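Long-range contacts in EchA1_1 (Mycobacterium avium subsp. paratuberculosis, PDB 3R9T), which probably catalyses the reversible hydration of enoyl-CoA thioesters to 3-hydroxyacyl-CoA in fatty acid metabolism, as a member of the crotonase family: residues B[90-98]-B[115-123]; B[18-26]-B[37-48]. One frame throughout, in Å; residues are numbered along the deposited sequence.

Overall arrangement
Both contacts lie in the crotonase-type core of one subunit, with centres about 12 Å apart. Contact 2 comes first along the chain and packs helix 37-48 against strand 19-24 of the main sheet. Contact 1 follows and sets the loop 90-98 against helix 115-122. The two meet directly. A93 CA lies 3.1 Å from S38 OG, and H98 CE1 lies 3.3 Å from G42 O. Helix 37-48 therefore touches both strand 19-24 and loop 90-98. The bound benzoic acid belongs to contact 1, where E118 lines its pocket. Contact 2 is more remote, with the R26 side chain about 13 Å from the ligand.

Contact 1 of 2, residues B[90-98]-B[115-123]; sequences WGFAGYVRH and GGTELALAS. With BEZ (benzoic acid), chain E.
Y95 and L119 bury the most surface in this contact. With CG anti to the backbone N (chi1 -168°), the Y95 ring is carried to the L119 side chain, which it crosses obliquely. Its CD2 meets L119 CD2 at 3.8 Å. The carbonyl O of L119 sits at the edge of the ring, near its plane. The phenol reaches S123, the residue after A122: Y95 OH donates a hydrogen bond to S123 OG at 2.7 Å. S123 OG in turn donates to L119 O at 2.8 Å, from 33° out of the carbonyl plane. S123 OG thus links the tyrosine to the last turn of the helix.

The same methyl of L119 reaches A93, with CD2 3.7 Å from A93 CB. One turn on, the A122 methyl packs on the V96 backbone, CB to V96 CA 3.8 Å, and also on V96 CG1.

In this crotonase-type fold the helix 115-122 follows the short strand 111-113. E118 of this helix lines the pocket that holds benzoic acid, consistent with the acyl-CoA site of the family. F92 spans the pocket side of the contact. Its CE2 lies 3.7 Å from G115 CA, and C2 of the benzoic acid approaches the F92 ring obliquely. G115 has no side chain, which leaves room for the phenyl group. E118 OE1 comes within 2.5 Å of O1 of the benzoic acid. E118 OE2 is hydrogen-bonded to the backbone N of G149. Y95 also touches V41 and L45 of helix 35-50.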
loop_
_atom_site.group_PDB
_atom_site.type_symbol
_atom_site.label_atom_id
_atom_site.label_comp_id
_atom_site.label_asym_id
_atom_site.label_seq_id
_atom_site.Cartn_x
_atom_site.Cartn_y
_atom_site.Cartn_z
ATOM N N TRP B 90 -25.326 -3.481 -4.554
ATOM C CA TRP B 90 -24.687 -2.346 -3.853
ATOM C C TRP B 90 -24.079 -2.728 -2.501
ATOM O O TRP B 90 -23.390 -1.923 -1.864
ATOM C CB TRP B 90 -25.682 -1.206 -3.629
ATOM C CG TRP B 90 -26.133 -0.523 -4.888
ATOM C CD1 TRP B 90 -25.538 -0.577 -6.113
ATOM C CD2 TRP B 90 -27.271 0.327 -5.033
ATOM N NE1 TRP B 90 -26.243 0.182 -7.016
ATOM C CE2 TRP B 90 -27.306 0.756 -6.374
ATOM C CE3 TRP B 90 -28.255 0.787 -4.150
ATOM C CZ2 TRP B 90 -28.293 1.612 -6.858
ATOM C CZ3 TRP B 90 -29.230 1.632 -4.627
ATOM C CH2 TRP B 90 -29.252 2.032 -5.969
ATOM N N GLY B 91 -24.366 -3.946 -2.053
ATOM C CA GLY B 91 -23.867 -4.442 -0.782
ATOM C C GLY B 91 -24.393 -3.738 0.456
ATOM O O GLY B 91 -25.419 -3.038 0.437
ATOM N N PHE B 92 -23.635 -3.919 1.530
ATOM C CA PHE B 92 -23.944 -3.422 2.866
ATOM C C PHE B 92 -24.225 -1.930 2.867
ATOM O O PHE B 92 -23.467 -1.162 2.290
ATOM C CB PHE B 92 -22.745 -3.744 3.744
ATOM C CG PHE B 92 -22.899 -3.397 5.188
ATOM C CD1 PHE B 92 -23.524 -4.286 6.061
ATOM C CD2 PHE B 92 -22.298 -2.261 5.706
ATOM C CE1 PHE B 92 -23.606 -4.006 7.406
ATOM C CE2 PHE B 92 -22.377 -1.978 7.047
ATOM C CZ PHE B 92 -23.042 -2.860 7.905
ATOM N N ALA B 93 -25.359 -1.552 3.456
ATOM C CA ALA B 93 -25.801 -0.155 3.609
ATOM C C ALA B 93 -26.153 0.504 2.279
ATOM O O ALA B 93 -26.309 1.713 2.210
ATOM C CB ALA B 93 -24.747 0.698 4.397
ATOM N N GLY B 94 -26.274 -0.295 1.221
ATOM C CA GLY B 94 -26.428 0.243 -0.129
ATOM C C GLY B 94 -25.248 1.093 -0.552
ATOM O O GLY B 94 -25.386 1.933 -1.431
ATOM N N TYR B 95 -24.084 0.832 0.039
ATOM C CA TYR B 95 -22.955 1.773 0.004
ATOM C C TYR B 95 -21.603 1.162 -0.359
ATOM O O TYR B 95 -20.879 1.737 -1.153
ATOM C CB TYR B 95 -22.829 2.465 1.369
ATOM C CG TYR B 95 -21.897 3.666 1.432
ATOM C CD1 TYR B 95 -22.358 4.938 1.115
ATOM C CD2 TYR B 95 -20.567 3.541 1.843
ATOM C CE1 TYR B 95 -21.545 6.042 1.177
ATOM C CE2 TYR B 95 -19.724 4.655 1.887
ATOM C CZ TYR B 95 -20.237 5.919 1.594
ATOM O OH TYR B 95 -19.452 7.053 1.620
ATOM N N VAL B 96 -21.257 0.021 0.239
ATOM C CA VAL B 96 -19.867 -0.485 0.171
ATOM C C VAL B 96 -19.446 -1.074 -1.176
ATOM O O VAL B 96 -18.242 -1.214 -1.447
ATOM C CB VAL B 96 -19.523 -1.478 1.293
ATOM C CG1 VAL B 96 -19.739 -0.856 2.664
ATOM C CG2 VAL B 96 -20.283 -2.810 1.124
ATOM N N ARG B 97 -20.426 -1.431 -2.005
ATOM C CA ARG B 97 -20.190 -1.856 -3.390
ATOM C C ARG B 97 -21.038 -1.003 -4.335
ATOM O O ARG B 97 -21.588 -1.503 -5.308
ATOM C CB ARG B 97 -20.550 -3.337 -3.550
ATOM C CG ARG B 97 -19.925 -4.040 -4.708
ATOM C CD ARG B 97 -20.219 -5.539 -4.555
ATOM N NE ARG B 97 -19.609 -6.373 -5.574
ATOM C CZ ARG B 97 -19.805 -7.689 -5.679
ATOM N NH1 ARG B 97 -20.607 -8.327 -4.827
ATOM N NH2 ARG B 97 -19.203 -8.374 -6.646
ATOM N N HIS B 98 -21.131 0.286 -4.032
ATOM C CA HIS B 98 -21.934 1.233 -4.792
ATOM C C HIS B 98 -21.057 2.385 -5.272
ATOM O O HIS B 98 -21.082 3.473 -4.719
ATOM C CB HIS B 98 -23.056 1.758 -3.907
ATOM C CG HIS B 98 -24.119 2.512 -4.635
ATOM N ND1 HIS B 98 -25.309 2.846 -4.024
ATOM C CD2 HIS B 98 -24.194 2.990 -5.901
ATOM C CE1 HIS B 98 -26.071 3.498 -4.886
ATOM N NE2 HIS B 98 -25.420 3.597 -6.030
ATOM N N GLY B 115 -19.067 -2.662 10.708
ATOM C CA GLY B 115 -19.746 -1.998 9.594
ATOM C C GLY B 115 -19.434 -0.514 9.466
ATOM O O GLY B 115 -19.263 -0.026 8.357
ATOM N N GLY B 116 -19.328 0.215 10.575
ATOM C CA GLY B 116 -18.981 1.636 10.517
ATOM C C GLY B 116 -17.612 1.914 9.929
ATOM O O GLY B 116 -17.412 2.857 9.163
ATOM N N THR B 117 -16.648 1.095 10.316
ATOM C CA THR B 117 -15.315 1.176 9.755
ATOM C C THR B 117 -15.332 0.783 8.270
ATOM O O THR B 117 -14.602 1.350 7.461
ATOM C CB THR B 117 -14.326 0.311 10.574
ATOM O OG1 THR B 117 -14.001 1.006 11.781
ATOM C CG2 THR B 117 -13.028 0.058 9.827
ATOM N N GLU B 118 -16.190 -0.168 7.911
ATOM C CA GLU B 118 -16.318 -0.599 6.518
ATOM C C GLU B 118 -16.934 0.517 5.663
ATOM O O GLU B 118 -16.572 0.684 4.506
ATOM C CB GLU B 118 -17.082 -1.916 6.452
ATOM C CG GLU B 118 -16.290 -3.041 7.133
ATOM C CD GLU B 118 -17.074 -4.315 7.226
ATOM O OE1 GLU B 118 -18.060 -4.328 7.998
ATOM O OE2 GLU B 118 -16.735 -5.273 6.504
ATOM N N LEU B 119 -17.859 1.283 6.217
ATOM C CA LEU B 119 -18.344 2.480 5.516
ATOM C C LEU B 119 -17.216 3.492 5.266
ATOM O O LEU B 119 -17.143 4.086 4.196
ATOM C CB LEU B 119 -19.461 3.166 6.296
ATOM C CG LEU B 119 -20.753 2.375 6.529
ATOM C CD1 LEU B 119 -21.740 3.192 7.380
ATOM C CD2 LEU B 119 -21.394 1.917 5.219
ATOM N N ALA B 120 -16.343 3.691 6.251
ATOM C CA ALA B 120 -15.180 4.580 6.114
ATOM C C ALA B 120 -14.249 4.089 5.011
ATOM O O ALA B 120 -13.832 4.864 4.146
ATOM C CB ALA B 120 -14.412 4.702 7.464
ATOM N N LEU B 121 -13.957 2.792 5.022
ATOM C CA LEU B 121 -13.098 2.187 4.005
ATOM C C LEU B 121 -13.677 2.368 2.606
ATOM O O LEU B 121 -12.950 2.653 1.676
ATOM C CB LEU B 121 -12.867 0.717 4.311
ATOM C CG LEU B 121 -12.062 0.347 5.552
ATOM C CD1 LEU B 121 -12.205 -1.123 5.852
ATOM C CD2 LEU B 121 -10.613 0.685 5.276
ATOM N N ALA B 122 -14.988 2.264 2.484
ATOM C CA ALA B 122 -15.671 2.367 1.204
ATOM C C ALA B 122 -15.768 3.824 0.714
ATOM O O ALA B 122 -16.031 4.074 -0.461
ATOM C CB ALA B 122 -17.064 1.755 1.341
ATOM N N SER B 123 -15.597 4.786 1.614
ATOM C CA SER B 123 -15.620 6.214 1.258
ATOM C C SER B 123 -14.290 6.687 0.642
ATOM O O SER B 123 -13.236 6.119 0.939
ATOM C CB SER B 123 -15.964 7.055 2.501
ATOM O OG SER B 123 -17.191 6.660 3.120
HETATM C C BEZ E . -19.950 -6.921 8.880
HETATM O O1 BEZ E . -19.376 -6.454 7.887
HETATM O O2 BEZ E . -19.576 -6.598 10.025
HETATM C C1 BEZ E . -21.114 -7.832 8.667
HETATM C C2 BEZ E . -21.773 -7.794 7.445
HETATM C C3 BEZ E . -22.862 -8.628 7.222
HETATM C C4 BEZ E . -23.283 -9.496 8.224
HETATM C C5 BEZ E . -22.620 -9.532 9.448
HETATM C C6 BEZ E . -21.532 -8.694 9.674
#

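Contact 2 of 2, residues B[18-26]-B[37-48]; sequences NVMVITINR and VSIGVGDALEEA
M20 and I22 of strand 19-24 point their side chains at helix 37-48, while I24 flanks it and reaches V37 with CG2. The axes run almost antiparallel, 173° apart, with a closest approach of 8.8 Å. The tight part is the buried line of V37, V41, A44 and A48 along the helix. I22 CD1 reaches A44 CB at 3.6 Å, while its CG2 meets V41 CG2 at 3.9 Å, the two side chains crossing at about a right angle. The small A44 lets the strand come close. M20 lies beside it, its chain extended as far as SD and then bent at chi3 (-82°). SD touches the A44 carbonyl O at 3.2 Å and also packs on A48 CB.

Nearer the start of the helix the V37 methyls divide between two residues. CG1 meets I24 CG2 at 3.8 Å, and CG2 meets R26 CD at 3.5 Å. The R26 guanidinium goes on to a salt bridge with D72. The solvent side is at E47, which is exposed and offers only its aliphatic part, with CG 3.8 Å from M20 CE.

Strand 19-24, helix 35-50 and strand 56-61 form a beta-alpha-beta unit. The two strands are parallel neighbours in the main sheet, and M20 and I22 make backbone hydrogen bonds to strand 56-61. Helix 192-204 packs against V19 and V21 of the strand.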
loop_
_atom_site.group_PDB
_atom_site.type_symbol
_atom_site.label_atom_id
_atom_site.label_comp_id
_atom_site.label_asym_id
_atom_site.label_seq_id
_atom_site.Cartn_x
_atom_site.Cartn_y
_atom_site.Cartn_z
ATOM N N ASN B 18 -24.116 22.444 -3.108
ATOM C CA ASN B 18 -23.836 21.356 -4.068
ATOM C C ASN B 18 -23.366 20.030 -3.450
ATOM O O ASN B 18 -22.880 19.142 -4.164
ATOM C CB ASN B 18 -22.837 21.804 -5.143
ATOM C CG ASN B 18 -21.473 22.219 -4.576
ATOM O OD1 ASN B 18 -21.115 21.899 -3.440
ATOM N ND2 ASN B 18 -20.706 22.936 -5.390
ATOM N N VAL B 19 -23.515 19.913 -2.129
ATOM C CA VAL B 19 -23.169 18.692 -1.398
ATOM C C VAL B 19 -24.447 18.039 -0.935
ATOM O O VAL B 19 -25.314 18.695 -0.356
ATOM C CB VAL B 19 -22.319 18.974 -0.128
ATOM C CG1 VAL B 19 -21.965 17.663 0.603
ATOM C CG2 VAL B 19 -21.062 19.736 -0.482
ATOM N N MET B 20 -24.578 16.750 -1.194
ATOM C CA MET B 20 -25.648 16.000 -0.586
ATOM C C MET B 20 -25.128 15.434 0.705
ATOM O O MET B 20 -24.096 14.756 0.717
ATOM C CB MET B 20 -26.106 14.867 -1.478
ATOM C CG MET B 20 -27.174 14.024 -0.839
ATOM S SD MET B 20 -27.575 12.571 -1.806
ATOM C CE MET B 20 -28.706 13.304 -3.002
ATOM N N VAL B 21 -25.858 15.693 1.780
ATOM C CA VAL B 21 -25.544 15.121 3.074
ATOM C C VAL B 21 -26.532 13.993 3.360
ATOM O O VAL B 21 -27.755 14.212 3.412
ATOM C CB VAL B 21 -25.613 16.181 4.188
ATOM C CG1 VAL B 21 -25.374 15.558 5.560
ATOM C CG2 VAL B 21 -24.623 17.303 3.916
ATOM N N ILE B 22 -25.988 12.792 3.540
ATOM C CA ILE B 22 -26.764 11.598 3.864
ATOM C C ILE B 22 -26.548 11.247 5.332
ATOM O O ILE B 22 -25.410 11.031 5.752
ATOM C CB ILE B 22 -26.298 10.391 3.013
ATOM C CG1 ILE B 22 -26.427 10.702 1.529
ATOM C CG2 ILE B 22 -27.096 9.128 3.348
ATOM C CD1 ILE B 22 -25.977 9.552 0.605
ATOM N N THR B 23 -27.625 11.165 6.110
ATOM C CA THR B 23 -27.505 10.930 7.541
ATOM C C THR B 23 -28.188 9.616 7.911
ATOM O O THR B 23 -29.393 9.450 7.672
ATOM C CB THR B 23 -28.117 12.102 8.349
ATOM O OG1 THR B 23 -27.523 13.350 7.955
ATOM C CG2 THR B 23 -27.919 11.885 9.839
ATOM N N ILE B 24 -27.429 8.682 8.481
ATOM C CA ILE B 24 -28.019 7.444 8.965
ATOM C C ILE B 24 -28.890 7.864 10.148
ATOM O O ILE B 24 -28.443 8.626 11.006
ATOM C CB ILE B 24 -26.966 6.436 9.414
ATOM C CG1 ILE B 24 -26.045 6.051 8.248
ATOM C CG2 ILE B 24 -27.637 5.190 9.965
ATOM C CD1 ILE B 24 -24.778 5.317 8.698
ATOM N N ASN B 25 -30.123 7.365 10.175
ATOM C CA ASN B 25 -31.164 7.886 11.050
ATOM C C ASN B 25 -31.753 6.817 11.983
ATOM O O ASN B 25 -32.976 6.669 12.081
ATOM C CB ASN B 25 -32.258 8.517 10.173
ATOM C CG ASN B 25 -33.211 9.406 10.956
ATOM O OD1 ASN B 25 -32.815 10.070 11.912
ATOM N ND2 ASN B 25 -34.477 9.427 10.542
ATOM N N ARG B 26 -30.884 6.077 12.673
ATOM C CA ARG B 26 -31.336 5.150 13.729
ATOM C C ARG B 26 -30.559 5.306 15.030
ATOM O O ARG B 26 -29.966 4.339 15.522
ATOM C CB ARG B 26 -31.226 3.700 13.273
ATOM C CG ARG B 26 -32.075 3.339 12.090
ATOM C CD ARG B 26 -31.897 1.878 11.813
ATOM N NE ARG B 26 -32.538 1.042 12.831
ATOM C CZ ARG B 26 -32.057 -0.116 13.286
ATOM N NH1 ARG B 26 -30.895 -0.595 12.851
ATOM N NH2 ARG B 26 -32.737 -0.800 14.201
ATOM N N VAL B 37 -32.001 1.367 6.407
ATOM C CA VAL B 37 -30.872 2.278 6.242
ATOM C C VAL B 37 -30.304 2.116 4.828
ATOM O O VAL B 37 -30.022 3.098 4.141
ATOM C CB VAL B 37 -29.768 2.023 7.289
ATOM C CG1 VAL B 37 -28.537 2.923 7.024
ATOM C CG2 VAL B 37 -30.301 2.207 8.735
ATOM N N SER B 38 -30.171 0.872 4.379
ATOM C CA SER B 38 -29.629 0.617 3.050
ATOM C C SER B 38 -30.464 1.244 1.943
ATOM O O SER B 38 -29.931 1.708 0.942
ATOM C CB SER B 38 -29.452 -0.885 2.806
ATOM O OG SER B 38 -28.605 -1.445 3.790
ATOM N N ILE B 39 -31.775 1.263 2.129
ATOM C CA ILE B 39 -32.670 1.898 1.168
ATOM C C ILE B 39 -32.425 3.392 1.091
ATOM O O ILE B 39 -32.294 3.952 -0.001
ATOM C CB ILE B 39 -34.140 1.619 1.526
ATOM C CG1 ILE B 39 -34.473 0.169 1.187
ATOM C CG2 ILE B 39 -35.079 2.557 0.774
ATOM C CD1 ILE B 39 -35.754 -0.355 1.845
ATOM N N GLY B 40 -32.357 4.027 2.252
ATOM C CA GLY B 40 -32.142 5.462 2.332
ATOM C C GLY B 40 -30.812 5.896 1.755
ATOM O O GLY B 40 -30.729 6.861 1.001
ATOM N N VAL B 41 -29.761 5.183 2.131
ATOM C CA VAL B 41 -28.414 5.529 1.701
ATOM C C VAL B 41 -28.219 5.243 0.203
ATOM O O VAL B 41 -27.734 6.097 -0.563
ATOM C CB VAL B 41 -27.366 4.797 2.574
ATOM C CG1 VAL B 41 -25.958 4.919 1.946
ATOM C CG2 VAL B 41 -27.395 5.320 4.042
ATOM N N GLY B 42 -28.615 4.045 -0.211
ATOM C CA GLY B 42 -28.471 3.615 -1.587
ATOM C C GLY B 42 -29.246 4.488 -2.555
ATOM O O GLY B 42 -28.716 4.904 -3.572
ATOM N N ASP B 43 -30.504 4.790 -2.255
ATOM C CA ASP B 43 -31.277 5.658 -3.153
ATOM C C ASP B 43 -30.673 7.074 -3.256
ATOM O O ASP B 43 -30.624 7.653 -4.341
ATOM C CB ASP B 43 -32.749 5.725 -2.719
ATOM C CG ASP B 43 -33.488 4.399 -2.889
ATOM O OD1 ASP B 43 -32.957 3.452 -3.510
ATOM O OD2 ASP B 43 -34.630 4.319 -2.391
ATOM N N ALA B 44 -30.208 7.614 -2.128
ATOM C CA ALA B 44 -29.604 8.957 -2.082
ATOM C C ALA B 44 -28.311 9.001 -2.891
ATOM O O ALA B 44 -28.061 9.943 -3.643
ATOM C CB ALA B 44 -29.342 9.378 -0.637
ATOM N N LEU B 45 -27.481 7.973 -2.757
ATOM C CA LEU B 45 -26.285 7.881 -3.598
ATOM C C LEU B 45 -26.629 7.839 -5.083
ATOM O O LEU B 45 -25.961 8.477 -5.899
ATOM C CB LEU B 45 -25.483 6.630 -3.269
ATOM C CG LEU B 45 -24.484 6.643 -2.129
ATOM C CD1 LEU B 45 -23.775 5.283 -2.120
ATOM C CD2 LEU B 45 -23.467 7.784 -2.267
ATOM N N GLU B 46 -27.657 7.076 -5.438
ATOM C CA GLU B 46 -28.068 6.964 -6.838
ATOM C C GLU B 46 -28.538 8.330 -7.351
ATOM O O GLU B 46 -28.224 8.725 -8.478
ATOM C CB GLU B 46 -29.140 5.854 -6.983
ATOM C CG GLU B 46 -29.936 5.810 -8.283
ATOM C CD GLU B 46 -31.062 4.766 -8.247
ATOM O OE1 GLU B 46 -31.047 3.841 -9.088
ATOM O OE2 GLU B 46 -31.957 4.865 -7.375
ATOM N N GLU B 47 -29.238 9.074 -6.498
ATOM C CA GLU B 47 -29.744 10.407 -6.844
ATOM C C GLU B 47 -28.572 11.356 -7.014
ATOM O O GLU B 47 -28.539 12.157 -7.946
ATOM C CB GLU B 47 -30.697 10.927 -5.755
ATOM C CG GLU B 47 -31.109 12.413 -5.855
ATOM C CD GLU B 47 -31.787 12.779 -7.179
ATOM O OE1 GLU B 47 -32.996 13.090 -7.154
ATOM O OE2 GLU B 47 -31.125 12.767 -8.243
ATOM N N ALA B 48 -27.594 11.231 -6.126
ATOM C CA ALA B 48 -26.408 12.078 -6.179
ATOM C C ALA B 48 -25.675 11.847 -7.497
ATOM O O ALA B 48 -25.212 12.797 -8.136
ATOM C CB ALA B 48 -25.486 11.781 -4.981
#